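Local coordinates for protein type III restriction-modification enzyme EcoP15I Mod subunit (PDB 4ZCF) that methylates one adenine, at N6, in the asymmetric DNA site 5'-CAGCAG-3' using S-adenosyl-L-methionine, and is needed together with the Res subunit for restriction of DNA, at residues K118-P124 / G193-S198; E363-F367 / I375-V379; T558-E562 / H572-G576; L580-F585 / Y611-F615. Residue numbers count along the deposited sequence, not the author numbering.

Two domain families and three sheets are sampled here. Interaction 1 is core: 11 of its 13 touching residues are buried, its centre lies about 4 Å from the chain centre, and two parallel central strands join through five backbone hydrogen bonds. Interaction 2 belongs to the same methylase range but sits about 41 Å away, centre to centre, on the antiparallel edge of a small sheet beside bound DNA. Interactions 3 and 4 share the five-stranded C-terminal sheet, their centres about 19 Å apart: the former is an edge-strand start with one bridge, the latter a loop-to-loop contact of aromatic packing, one backbone bond, a side-chain amide and a water, close to the restriction subunit.

Interaction 1: K118-P124 / G193-S198; sequences KMIYIDP and GTIFIS
The shortest polar contact lies between side chains: Tyr-121 OH (chi1 t) and Ser-198 OG (chi1 m) are 2.4 Å apart, a very short hydrogen bond at the edge of the tyrosine ring. The backbones form a parallel ladder: Thr-194 N to Lys-118 O (3.1 Å), Ile-120 N to Thr-194 O (2.9 Å), Phe-196 N to Ile-120 O (2.7 Å), Ile-122 N to Phe-196 O (3.1 Å) and Ser-198 N to Ile-122 O (3.2 Å). The register pairs Met-119 with Thr-194, Ile-120 with Ile-195, Tyr-121 with Phe-196 and Ile-122 with Ile-197, the strand axes approaching to 4.6 Å at 7°. Residues 119-122 and 194-197 keep extended torsions.

Side chains alternate between two faces. On one, Met-119 (chi1 t) makes an oblique Met-aromatic contact with Phe-196 (chi1 m), SD lying 4.8 Å from the ring centroid; helix 420-430 packs here. On the other, Ile-120 CG2 meets Ile-195 CD1 at 3.8 Å and Ile-122 CD1 meets Ile-197 CG2 at 4.1 Å, packed against helix 171-188. Beyond the strand, Pro-124 CG lies 3.8 Å from Ile-197 CG2, and the Asp-123 carboxylate forms a salt bridge with Lys-418.

Neighbouring parallel strands joined through helix 171-188 form a beta-alpha-beta crossover of the Rossmann-like methyltransferase fold; the first leads into the Asp-Pro-Pro-Tyr motif of residues 123-126, predicted to bind S-adenosyl methionine.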
loop_
_atom_site.group_PDB
_atom_site.type_symbol
_atom_site.label_atom_id
_atom_site.label_comp_id
_atom_site.label_asym_id
_atom_site.label_seq_id
_atom_site.Cartn_x
_atom_site.Cartn_y
_atom_site.Cartn_z
ATOM N N LYS A 118 13.903 -1.130 3.432
ATOM C CA LYS A 118 12.922 -1.720 4.365
ATOM C C LYS A 118 11.907 -0.677 4.810
ATOM O O LYS A 118 10.761 -1.018 5.104
ATOM C CB LYS A 118 13.611 -2.306 5.610
ATOM C CG LYS A 118 12.870 -3.500 6.223
ATOM C CD LYS A 118 13.571 -3.991 7.484
ATOM C CE LYS A 118 13.026 -5.285 8.079
ATOM N NZ LYS A 118 11.550 -5.268 8.294
ATOM N N MET A 119 12.342 0.597 4.923
ATOM C CA MET A 119 11.467 1.668 5.382
ATOM C C MET A 119 11.807 2.979 4.740
ATOM O O MET A 119 12.978 3.314 4.592
ATOM C CB MET A 119 11.560 1.812 6.915
ATOM C CG MET A 119 10.451 2.646 7.528
ATOM S SD MET A 119 10.859 3.183 9.215
ATOM C CE MET A 119 10.171 4.755 9.227
ATOM N N ILE A 120 10.772 3.750 4.433
ATOM C CA ILE A 120 10.861 5.110 3.950
ATOM C C ILE A 120 10.096 5.975 4.911
ATOM O O ILE A 120 8.935 5.689 5.202
ATOM C CB ILE A 120 10.320 5.282 2.502
ATOM C CG1 ILE A 120 11.135 4.410 1.475
ATOM C CG2 ILE A 120 10.250 6.778 2.095
ATOM C CD1 ILE A 120 10.642 4.497 0.009
ATOM N N TYR A 121 10.753 7.020 5.444
ATOM C CA TYR A 121 10.099 8.050 6.239
ATOM C C TYR A 121 10.328 9.344 5.502
ATOM O O TYR A 121 11.458 9.646 5.175
ATOM C CB TYR A 121 10.620 8.176 7.692
ATOM C CG TYR A 121 9.972 9.373 8.373
ATOM C CD1 TYR A 121 8.605 9.374 8.669
ATOM C CD2 TYR A 121 10.668 10.568 8.529
ATOM C CE1 TYR A 121 7.974 10.505 9.177
ATOM C CE2 TYR A 121 10.030 11.719 8.990
ATOM C CZ TYR A 121 8.692 11.670 9.344
ATOM O OH TYR A 121 8.064 12.785 9.822
ATOM N N ILE A 122 9.288 10.110 5.246
ATOM C CA ILE A 122 9.426 11.417 4.590
ATOM C C ILE A 122 8.576 12.490 5.254
ATOM O O ILE A 122 7.469 12.210 5.692
ATOM C CB ILE A 122 9.282 11.445 3.024
ATOM C CG1 ILE A 122 8.051 10.703 2.504
ATOM C CG2 ILE A 122 10.568 11.047 2.324
ATOM C CD1 ILE A 122 7.506 11.305 1.151
ATOM N N ASP A 123 9.116 13.714 5.346
ATOM C CA ASP A 123 8.383 14.869 5.854
ATOM C C ASP A 123 8.307 15.853 4.674
ATOM O O ASP A 123 9.190 16.691 4.492
ATOM C CB ASP A 123 9.041 15.449 7.105
ATOM C CG ASP A 123 8.454 16.730 7.660
ATOM O OD1 ASP A 123 7.235 16.945 7.500
ATOM O OD2 ASP A 123 9.199 17.476 8.343
ATOM N N PRO A 124 7.314 15.687 3.781
ATOM C CA PRO A 124 7.246 16.564 2.612
ATOM C C PRO A 124 6.710 17.938 2.992
ATOM O O PRO A 124 6.239 18.107 4.114
ATOM C CB PRO A 124 6.294 15.812 1.681
ATOM C CG PRO A 124 5.352 15.131 2.595
ATOM C CD PRO A 124 6.195 14.723 3.788
ATOM N N GLY A 193 8.499 -4.204 2.836
ATOM C CA GLY A 193 8.836 -2.828 3.178
ATOM C C GLY A 193 7.640 -1.925 3.331
ATOM O O GLY A 193 6.522 -2.298 2.953
ATOM N N THR A 194 7.870 -0.741 3.958
ATOM C CA THR A 194 6.856 0.266 4.305
ATOM C C THR A 194 7.299 1.705 4.086
ATOM O O THR A 194 8.470 2.024 4.224
ATOM C CB THR A 194 6.407 0.127 5.787
ATOM O OG1 THR A 194 7.546 0.020 6.640
ATOM C CG2 THR A 194 5.465 -1.038 6.025
ATOM N N ILE A 195 6.346 2.568 3.765
ATOM C CA ILE A 195 6.516 4.009 3.644
ATOM C C ILE A 195 5.684 4.663 4.760
ATOM O O ILE A 195 4.597 4.195 5.045
ATOM C CB ILE A 195 6.213 4.589 2.217
ATOM C CG1 ILE A 195 6.473 6.123 2.162
ATOM C CG2 ILE A 195 4.805 4.221 1.714
ATOM C CD1 ILE A 195 6.686 6.729 0.798
ATOM N N PHE A 196 6.223 5.711 5.399
ATOM C CA PHE A 196 5.619 6.562 6.444
ATOM C C PHE A 196 5.681 8.015 5.900
ATOM O O PHE A 196 6.739 8.444 5.434
ATOM C CB PHE A 196 6.441 6.425 7.741
ATOM C CG PHE A 196 6.277 5.139 8.523
ATOM C CD1 PHE A 196 6.846 3.958 8.078
ATOM C CD2 PHE A 196 5.562 5.115 9.714
ATOM C CE1 PHE A 196 6.687 2.762 8.798
ATOM C CE2 PHE A 196 5.426 3.926 10.449
ATOM C CZ PHE A 196 6.008 2.761 9.994
ATOM N N ILE A 197 4.532 8.735 5.852
ATOM C CA ILE A 197 4.435 10.108 5.320
ATOM C C ILE A 197 3.754 11.041 6.288
ATOM O O ILE A 197 2.554 10.891 6.537
ATOM C CB ILE A 197 3.777 10.220 3.912
ATOM C CG1 ILE A 197 4.215 9.088 2.952
ATOM C CG2 ILE A 197 4.022 11.631 3.297
ATOM C CD1 ILE A 197 3.447 9.004 1.639
ATOM N N SER A 198 4.508 12.035 6.804
ATOM C CA SER A 198 4.001 13.075 7.700
ATOM C C SER A 198 3.248 14.103 6.889
ATOM O O SER A 198 3.732 14.532 5.846
ATOM C CB SER A 198 5.147 13.796 8.410
ATOM O OG SER A 198 5.663 13.032 9.483
#

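Interaction 2: E363-F367 / I375-V379; sequences EKIIF and IELKV
Ile-366, with chi1 m and chi2 t, lies along the opposing strand: its CD1 is 3.7 Å from Lys-378 CA and its CB 4.0 Å from Glu-376 CB. The backbones run antiparallel. Ile-366 and Glu-376 form the hydrogen-bonded pair, with Ile-366 N to Glu-376 O at 2.9 Å and Glu-376 N to Ile-366 O at 3.1 Å; Ile-365 and Leu-377 are the non-hydrogen-bonded pair. A further bond, Lys-378 N to Lys-364 O at 2.8 Å, extends the ladder. On the face of Ile-365, its CD1 meets Leu-377 CD2 at 3.8 Å and its CG2 meets Ile-375 CG2 at 3.7 Å, next to helix 353-361, which ends in a Schellman motif at Glu-363 (positive phi). Phe-367 CD1 adds a 3.6 Å contact to Ile-375 CG2. Lys-378 NZ forms a salt bridge with Asp-310, and Glu-376, paired with Lys-373, packs on a DNA phosphate. This beta hairpin, with 365-366 outermost in a four-stranded antiparallel sheet, is probably part of a beta-class target recognition domain.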
loop_
_atom_site.group_PDB
_atom_site.type_symbol
_atom_site.label_atom_id
_atom_site.label_comp_id
_atom_site.label_asym_id
_atom_site.label_seq_id
_atom_site.Cartn_x
_atom_site.Cartn_y
_atom_site.Cartn_z
ATOM N N GLU A 363 -1.279 -24.669 34.079
ATOM C CA GLU A 363 -1.399 -23.898 35.327
ATOM C C GLU A 363 -1.347 -22.366 35.037
ATOM O O GLU A 363 -0.607 -21.606 35.669
ATOM C CB GLU A 363 -0.349 -24.354 36.369
ATOM C CG GLU A 363 -0.375 -25.849 36.661
ATOM C CD GLU A 363 0.726 -26.398 37.552
ATOM O OE1 GLU A 363 1.886 -25.939 37.441
ATOM O OE2 GLU A 363 0.431 -27.331 38.333
ATOM N N LYS A 364 -2.125 -21.937 34.034
ATOM C CA LYS A 364 -2.196 -20.546 33.601
ATOM C C LYS A 364 -3.420 -19.880 34.213
ATOM O O LYS A 364 -3.578 -18.665 34.088
ATOM C CB LYS A 364 -2.283 -20.472 32.061
ATOM C CG LYS A 364 -1.110 -21.111 31.333
ATOM C CD LYS A 364 -0.104 -20.107 30.780
ATOM C CE LYS A 364 1.022 -20.771 30.017
ATOM N NZ LYS A 364 0.540 -21.458 28.779
ATOM N N ILE A 365 -4.287 -20.676 34.875
ATOM C CA ILE A 365 -5.534 -20.205 35.474
ATOM C C ILE A 365 -5.465 -19.790 36.950
ATOM O O ILE A 365 -4.984 -20.550 37.795
ATOM C CB ILE A 365 -6.670 -21.210 35.178
ATOM C CG1 ILE A 365 -6.782 -21.533 33.659
ATOM C CG2 ILE A 365 -8.004 -20.774 35.767
ATOM C CD1 ILE A 365 -6.894 -20.339 32.673
ATOM N N ILE A 366 -5.997 -18.586 37.243
ATOM C CA ILE A 366 -6.140 -17.994 38.578
ATOM C C ILE A 366 -7.627 -18.136 38.996
ATOM O O ILE A 366 -8.510 -17.589 38.341
ATOM C CB ILE A 366 -5.633 -16.513 38.640
ATOM C CG1 ILE A 366 -4.158 -16.386 38.184
ATOM C CG2 ILE A 366 -5.831 -15.913 40.047
ATOM C CD1 ILE A 366 -3.672 -14.967 37.969
ATOM N N PHE A 367 -7.886 -18.907 40.065
ATOM C CA PHE A 367 -9.223 -19.128 40.618
ATOM C C PHE A 367 -9.416 -18.226 41.822
ATOM O O PHE A 367 -8.433 -17.840 42.462
ATOM C CB PHE A 367 -9.379 -20.586 41.066
ATOM C CG PHE A 367 -9.500 -21.587 39.944
ATOM C CD1 PHE A 367 -10.729 -21.830 39.337
ATOM C CD2 PHE A 367 -8.397 -22.307 39.514
ATOM C CE1 PHE A 367 -10.846 -22.768 38.299
ATOM C CE2 PHE A 367 -8.516 -23.252 38.487
ATOM C CZ PHE A 367 -9.738 -23.472 37.882
ATOM N N ILE A 375 -12.818 -16.814 36.335
ATOM C CA ILE A 375 -11.388 -17.124 36.229
ATOM C C ILE A 375 -10.570 -16.027 35.539
ATOM O O ILE A 375 -11.086 -15.232 34.739
ATOM C CB ILE A 375 -11.100 -18.517 35.597
ATOM C CG1 ILE A 375 -11.788 -18.708 34.229
ATOM C CG2 ILE A 375 -11.394 -19.640 36.563
ATOM C CD1 ILE A 375 -11.026 -19.582 33.326
ATOM N N GLU A 376 -9.275 -16.025 35.833
ATOM C CA GLU A 376 -8.327 -15.094 35.249
ATOM C C GLU A 376 -7.156 -15.894 34.689
ATOM O O GLU A 376 -6.987 -17.077 35.011
ATOM C CB GLU A 376 -7.837 -14.085 36.313
ATOM C CG GLU A 376 -8.933 -13.199 36.880
ATOM C CD GLU A 376 -8.549 -12.282 38.027
ATOM O OE1 GLU A 376 -7.351 -12.246 38.400
ATOM O OE2 GLU A 376 -9.452 -11.591 38.553
ATOM N N LEU A 377 -6.349 -15.232 33.856
ATOM C CA LEU A 377 -5.139 -15.793 33.263
ATOM C C LEU A 377 -3.883 -15.160 33.876
ATOM O O LEU A 377 -3.776 -13.934 33.961
ATOM C CB LEU A 377 -5.149 -15.572 31.751
ATOM C CG LEU A 377 -5.982 -16.536 30.961
ATOM C CD1 LEU A 377 -6.606 -15.844 29.766
ATOM C CD2 LEU A 377 -5.141 -17.731 30.523
ATOM N N LYS A 378 -2.947 -15.989 34.320
ATOM C CA LYS A 378 -1.695 -15.500 34.891
ATOM C C LYS A 378 -0.797 -15.047 33.739
ATOM O O LYS A 378 -0.473 -15.823 32.819
ATOM C CB LYS A 378 -1.040 -16.581 35.759
ATOM C CG LYS A 378 0.065 -16.080 36.662
ATOM C CD LYS A 378 0.378 -17.123 37.681
ATOM C CE LYS A 378 1.721 -16.935 38.324
ATOM N NZ LYS A 378 1.946 -17.905 39.447
ATOM N N VAL A 379 -0.480 -13.749 33.751
ATOM C CA VAL A 379 0.323 -13.097 32.717
ATOM C C VAL A 379 1.413 -12.297 33.411
ATOM O O VAL A 379 1.094 -11.396 34.173
ATOM C CB VAL A 379 -0.575 -12.227 31.770
ATOM C CG1 VAL A 379 0.260 -11.330 30.860
ATOM C CG2 VAL A 379 -1.526 -13.098 30.941
#

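Interaction 3: T558-E562 / H572-G576; sequences TTPIE and HLCDG
This is an antiparallel edge contact in the C-terminal domain, where the loop after helix 539-552 turns into the outermost strand 562-566 and meets the end of strand 569-574. The evidence is a single bridge: Glu-562 and Leu-573 form a hydrogen-bonded pair, CA-CA 5.3 Å, with Glu-562 N to Leu-573 O and Leu-573 N to Glu-562 O both 3.0 Å. End to end, the touching parts run 148° apart. One step outward, Ile-561 faces Cys-574 with CA atoms 4.9 Å apart.

Glu-562 (chi1 p) and Leu-573 (chi1 t) lie on one face, CG to CB 3.8 Å. Ile-561 (chi1 m, chi2 t) puts CG2 3.7 Å from His-572 CB and CG1 4.1 Å from Cys-574 SG. Farther back, Thr-559 CG2 reaches the same SG at 3.8 Å, although Thr-559 comes three residues before the bridge. Asp-575 and Gly-576 both have positive phi, which turns the chain toward strand 577-580.

Two strands of a hairpin thus begin and end here. Helix 539-552 packs on Ile-561, His-572 and Cys-574 through Leu-546 and Cys-550, His-572 NE2 bonds Tyr-542 of that helix, and strand 577-580 pairs with His-572 along its other edge.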
loop_
_atom_site.group_PDB
_atom_site.type_symbol
_atom_site.label_atom_id
_atom_site.label_comp_id
_atom_site.label_asym_id
_atom_site.label_seq_id
_atom_site.Cartn_x
_atom_site.Cartn_y
_atom_site.Cartn_z
ATOM N N THR A 558 27.694 1.526 -1.033
ATOM C CA THR A 558 28.477 1.046 0.113
ATOM C C THR A 558 29.517 -0.010 -0.286
ATOM O O THR A 558 30.496 -0.190 0.442
ATOM C CB THR A 558 27.562 0.610 1.279
ATOM O OG1 THR A 558 26.656 -0.418 0.841
ATOM C CG2 THR A 558 26.813 1.780 1.895
ATOM N N THR A 559 29.300 -0.698 -1.439
ATOM C CA THR A 559 30.203 -1.700 -2.022
ATOM C C THR A 559 31.550 -0.995 -2.333
ATOM O O THR A 559 31.548 0.126 -2.862
ATOM C CB THR A 559 29.559 -2.335 -3.280
ATOM O OG1 THR A 559 28.250 -2.825 -2.971
ATOM C CG2 THR A 559 30.385 -3.466 -3.871
ATOM N N PRO A 560 32.711 -1.583 -1.974
ATOM C CA PRO A 560 33.969 -0.884 -2.244
ATOM C C PRO A 560 34.493 -1.086 -3.667
ATOM O O PRO A 560 34.247 -2.113 -4.309
ATOM C CB PRO A 560 34.922 -1.437 -1.171
ATOM C CG PRO A 560 34.166 -2.566 -0.467
ATOM C CD PRO A 560 32.968 -2.872 -1.300
ATOM N N ILE A 561 35.191 -0.060 -4.167
ATOM C CA ILE A 561 35.836 -0.066 -5.476
ATOM C C ILE A 561 37.351 -0.217 -5.204
ATOM O O ILE A 561 37.990 0.727 -4.729
ATOM C CB ILE A 561 35.497 1.208 -6.310
ATOM C CG1 ILE A 561 33.963 1.440 -6.415
ATOM C CG2 ILE A 561 36.170 1.136 -7.685
ATOM C CD1 ILE A 561 33.530 2.839 -6.833
ATOM N N GLU A 562 37.899 -1.421 -5.447
ATOM C CA GLU A 562 39.321 -1.668 -5.231
ATOM C C GLU A 562 40.183 -1.360 -6.446
ATOM O O GLU A 562 39.787 -1.634 -7.577
ATOM C CB GLU A 562 39.600 -3.069 -4.664
ATOM C CG GLU A 562 38.886 -4.216 -5.347
ATOM C CD GLU A 562 39.141 -5.547 -4.663
ATOM O OE1 GLU A 562 38.367 -5.901 -3.742
ATOM O OE2 GLU A 562 40.132 -6.223 -5.028
ATOM N N HIS A 572 39.919 -1.026 -11.892
ATOM C CA HIS A 572 39.069 -1.007 -10.700
ATOM C C HIS A 572 38.131 -2.190 -10.718
ATOM O O HIS A 572 37.565 -2.499 -11.756
ATOM C CB HIS A 572 38.275 0.309 -10.595
ATOM C CG HIS A 572 39.057 1.521 -11.000
ATOM N ND1 HIS A 572 39.843 2.208 -10.095
ATOM C CD2 HIS A 572 39.187 2.100 -12.219
ATOM C CE1 HIS A 572 40.409 3.185 -10.782
ATOM N NE2 HIS A 572 40.046 3.161 -12.062
ATOM N N LEU A 573 37.984 -2.860 -9.571
ATOM C CA LEU A 573 37.103 -4.012 -9.397
ATOM C C LEU A 573 35.995 -3.631 -8.419
ATOM O O LEU A 573 36.281 -3.033 -7.373
ATOM C CB LEU A 573 37.901 -5.236 -8.882
ATOM C CG LEU A 573 37.178 -6.608 -8.853
ATOM C CD1 LEU A 573 36.864 -7.120 -10.262
ATOM C CD2 LEU A 573 37.980 -7.650 -8.082
ATOM N N CYS A 574 34.732 -3.948 -8.782
ATOM C CA CYS A 574 33.542 -3.675 -7.968
ATOM C C CYS A 574 32.409 -4.624 -8.271
ATOM O O CYS A 574 31.783 -4.498 -9.324
ATOM C CB CYS A 574 33.081 -2.226 -8.093
ATOM S SG CYS A 574 31.583 -1.845 -7.138
ATOM N N ASP A 575 32.093 -5.514 -7.310
ATOM C CA ASP A 575 31.008 -6.492 -7.396
ATOM C C ASP A 575 31.094 -7.331 -8.682
ATOM O O ASP A 575 30.198 -7.268 -9.530
ATOM C CB ASP A 575 29.623 -5.811 -7.201
ATOM C CG ASP A 575 28.455 -6.715 -6.810
ATOM O OD1 ASP A 575 28.706 -7.829 -6.285
ATOM O OD2 ASP A 575 27.287 -6.282 -6.974
ATOM N N GLY A 576 32.199 -8.071 -8.824
ATOM C CA GLY A 576 32.457 -8.950 -9.961
ATOM C C GLY A 576 32.769 -8.291 -11.295
ATOM O O GLY A 576 33.184 -8.985 -12.224
#

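Interaction 4: L580-F585 / Y611-F615; sequences LIAPNF and YGSNF
Phe-615 (chi1 m) is the apolar centre of this contact: its CZ lies 3.5 Å from Leu-580 CB and its CE2 3.6 Å from Phe-585 CB. The two phenyl rings meet obliquely, centroids 5.6 Å apart and planes at 34°, with Leu-623 of helix 618-629 packing against both. The segments follow adjacent parallel strands 577-580 and 607-611, a beta-alpha-beta unit crossing over through helix 587-598. Around this centre, Ile-581 CG2 touches Tyr-611 CD2 at 4.0 Å.

The strands' backbone pairing reaches these segments in Tyr-611 N to Leu-580 O, 2.9 Å. Residues 612-614 then form a 3-10 turn, with Asn-614 N to Tyr-611 O at 3.1 Å; its Ser-613 O accepts a bond from Lys-759 of the restriction subunit. Asn-614 (chi1 m), whose CA-to-CB bond points toward 580-585, donates ND2 to Ile-581 O at 2.7 Å, N-H...O angle 176°. At the polar edge, one water accepts from Phe-585 N at 3.0 Å and donates to Asn-614 O at 2.7 Å.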
loop_
_atom_site.group_PDB
_atom_site.type_symbol
_atom_site.label_atom_id
_atom_site.label_comp_id
_atom_site.label_asym_id
_atom_site.label_seq_id
_atom_site.Cartn_x
_atom_site.Cartn_y
_atom_site.Cartn_z
ATOM N N LEU A 580 37.993 -0.653 -17.055
ATOM C CA LEU A 580 39.199 -0.172 -17.724
ATOM C C LEU A 580 38.846 1.143 -18.405
ATOM O O LEU A 580 38.351 1.147 -19.534
ATOM C CB LEU A 580 39.812 -1.195 -18.706
ATOM C CG LEU A 580 39.881 -2.660 -18.311
ATOM C CD1 LEU A 580 40.300 -3.506 -19.488
ATOM C CD2 LEU A 580 40.795 -2.890 -17.141
ATOM N N ILE A 581 39.043 2.257 -17.674
ATOM C CA ILE A 581 38.736 3.613 -18.122
ATOM C C ILE A 581 39.953 4.283 -18.781
ATOM O O ILE A 581 39.814 4.899 -19.837
ATOM C CB ILE A 581 38.127 4.501 -16.981
ATOM C CG1 ILE A 581 37.159 3.705 -16.057
ATOM C CG2 ILE A 581 37.513 5.802 -17.543
ATOM C CD1 ILE A 581 36.139 4.483 -15.183
ATOM N N ALA A 582 41.128 4.189 -18.138
ATOM C CA ALA A 582 42.380 4.818 -18.589
ATOM C C ALA A 582 42.816 4.408 -20.021
ATOM O O ALA A 582 42.562 3.264 -20.424
ATOM C CB ALA A 582 43.493 4.517 -17.596
ATOM N N PRO A 583 43.466 5.299 -20.819
ATOM C CA PRO A 583 43.947 4.850 -22.134
ATOM C C PRO A 583 45.272 4.102 -21.967
ATOM O O PRO A 583 45.768 3.964 -20.840
ATOM C CB PRO A 583 44.102 6.154 -22.934
ATOM C CG PRO A 583 44.177 7.252 -21.910
ATOM C CD PRO A 583 43.884 6.691 -20.544
ATOM N N ASN A 584 45.849 3.629 -23.082
ATOM C CA ASN A 584 47.143 2.948 -23.097
ATOM C C ASN A 584 47.165 1.579 -22.418
ATOM O O ASN A 584 48.162 1.226 -21.793
ATOM C CB ASN A 584 48.314 3.876 -22.641
ATOM C CG ASN A 584 48.316 5.237 -23.306
ATOM O OD1 ASN A 584 48.579 5.376 -24.509
ATOM N ND2 ASN A 584 47.986 6.273 -22.544
ATOM N N PHE A 585 46.088 0.786 -22.587
ATOM C CA PHE A 585 46.007 -0.594 -22.092
ATOM C C PHE A 585 46.894 -1.438 -23.039
ATOM O O PHE A 585 46.733 -1.364 -24.265
ATOM C CB PHE A 585 44.539 -1.079 -22.058
ATOM C CG PHE A 585 44.324 -2.520 -21.644
ATOM C CD1 PHE A 585 44.305 -2.881 -20.303
ATOM C CD2 PHE A 585 44.110 -3.512 -22.599
ATOM C CE1 PHE A 585 44.098 -4.217 -19.923
ATOM C CE2 PHE A 585 43.938 -4.853 -22.217
ATOM C CZ PHE A 585 43.938 -5.197 -20.885
ATOM N N TYR A 611 36.143 1.819 -21.243
ATOM C CA TYR A 611 35.759 3.083 -21.870
ATOM C C TYR A 611 36.215 3.138 -23.357
ATOM O O TYR A 611 37.405 3.299 -23.637
ATOM C CB TYR A 611 36.336 4.238 -21.037
ATOM C CG TYR A 611 36.005 5.627 -21.516
ATOM C CD1 TYR A 611 34.736 5.939 -21.987
ATOM C CD2 TYR A 611 36.925 6.658 -21.403
ATOM C CE1 TYR A 611 34.418 7.230 -22.414
ATOM C CE2 TYR A 611 36.629 7.947 -21.848
ATOM C CZ TYR A 611 35.368 8.232 -22.343
ATOM O OH TYR A 611 35.052 9.512 -22.731
ATOM N N GLY A 612 35.244 3.004 -24.271
ATOM C CA GLY A 612 35.383 3.019 -25.728
ATOM C C GLY A 612 36.345 4.031 -26.312
ATOM O O GLY A 612 37.278 3.642 -27.022
ATOM N N SER A 613 36.155 5.332 -25.984
ATOM C CA SER A 613 36.988 6.459 -26.447
ATOM C C SER A 613 38.501 6.288 -26.200
ATOM O O SER A 613 39.307 6.812 -26.980
ATOM C CB SER A 613 36.517 7.765 -25.817
ATOM O OG SER A 613 35.661 8.482 -26.691
ATOM N N ASN A 614 38.877 5.576 -25.114
ATOM C CA ASN A 614 40.266 5.325 -24.721
ATOM C C ASN A 614 40.796 3.948 -25.182
ATOM O O ASN A 614 41.893 3.534 -24.775
ATOM C CB ASN A 614 40.411 5.501 -23.206
ATOM C CG ASN A 614 40.329 6.925 -22.741
ATOM O OD1 ASN A 614 40.448 7.880 -23.522
ATOM N ND2 ASN A 614 40.173 7.104 -21.437
ATOM N N PHE A 615 40.003 3.248 -26.031
ATOM C CA PHE A 615 40.317 1.916 -26.580
ATOM C C PHE A 615 40.070 1.854 -28.105
ATOM O O PHE A 615 40.870 1.285 -28.857
ATOM C CB PHE A 615 39.498 0.827 -25.855
ATOM C CG PHE A 615 40.026 0.367 -24.509
ATOM C CD1 PHE A 615 39.858 1.147 -23.369
ATOM C CD2 PHE A 615 40.620 -0.884 -24.367
ATOM C CE1 PHE A 615 40.313 0.706 -22.123
ATOM C CE2 PHE A 615 41.056 -1.332 -23.114
ATOM C CZ PHE A 615 40.902 -0.532 -22.003
HETATM O O HOH W 1 43.416 1.513 -23.839
#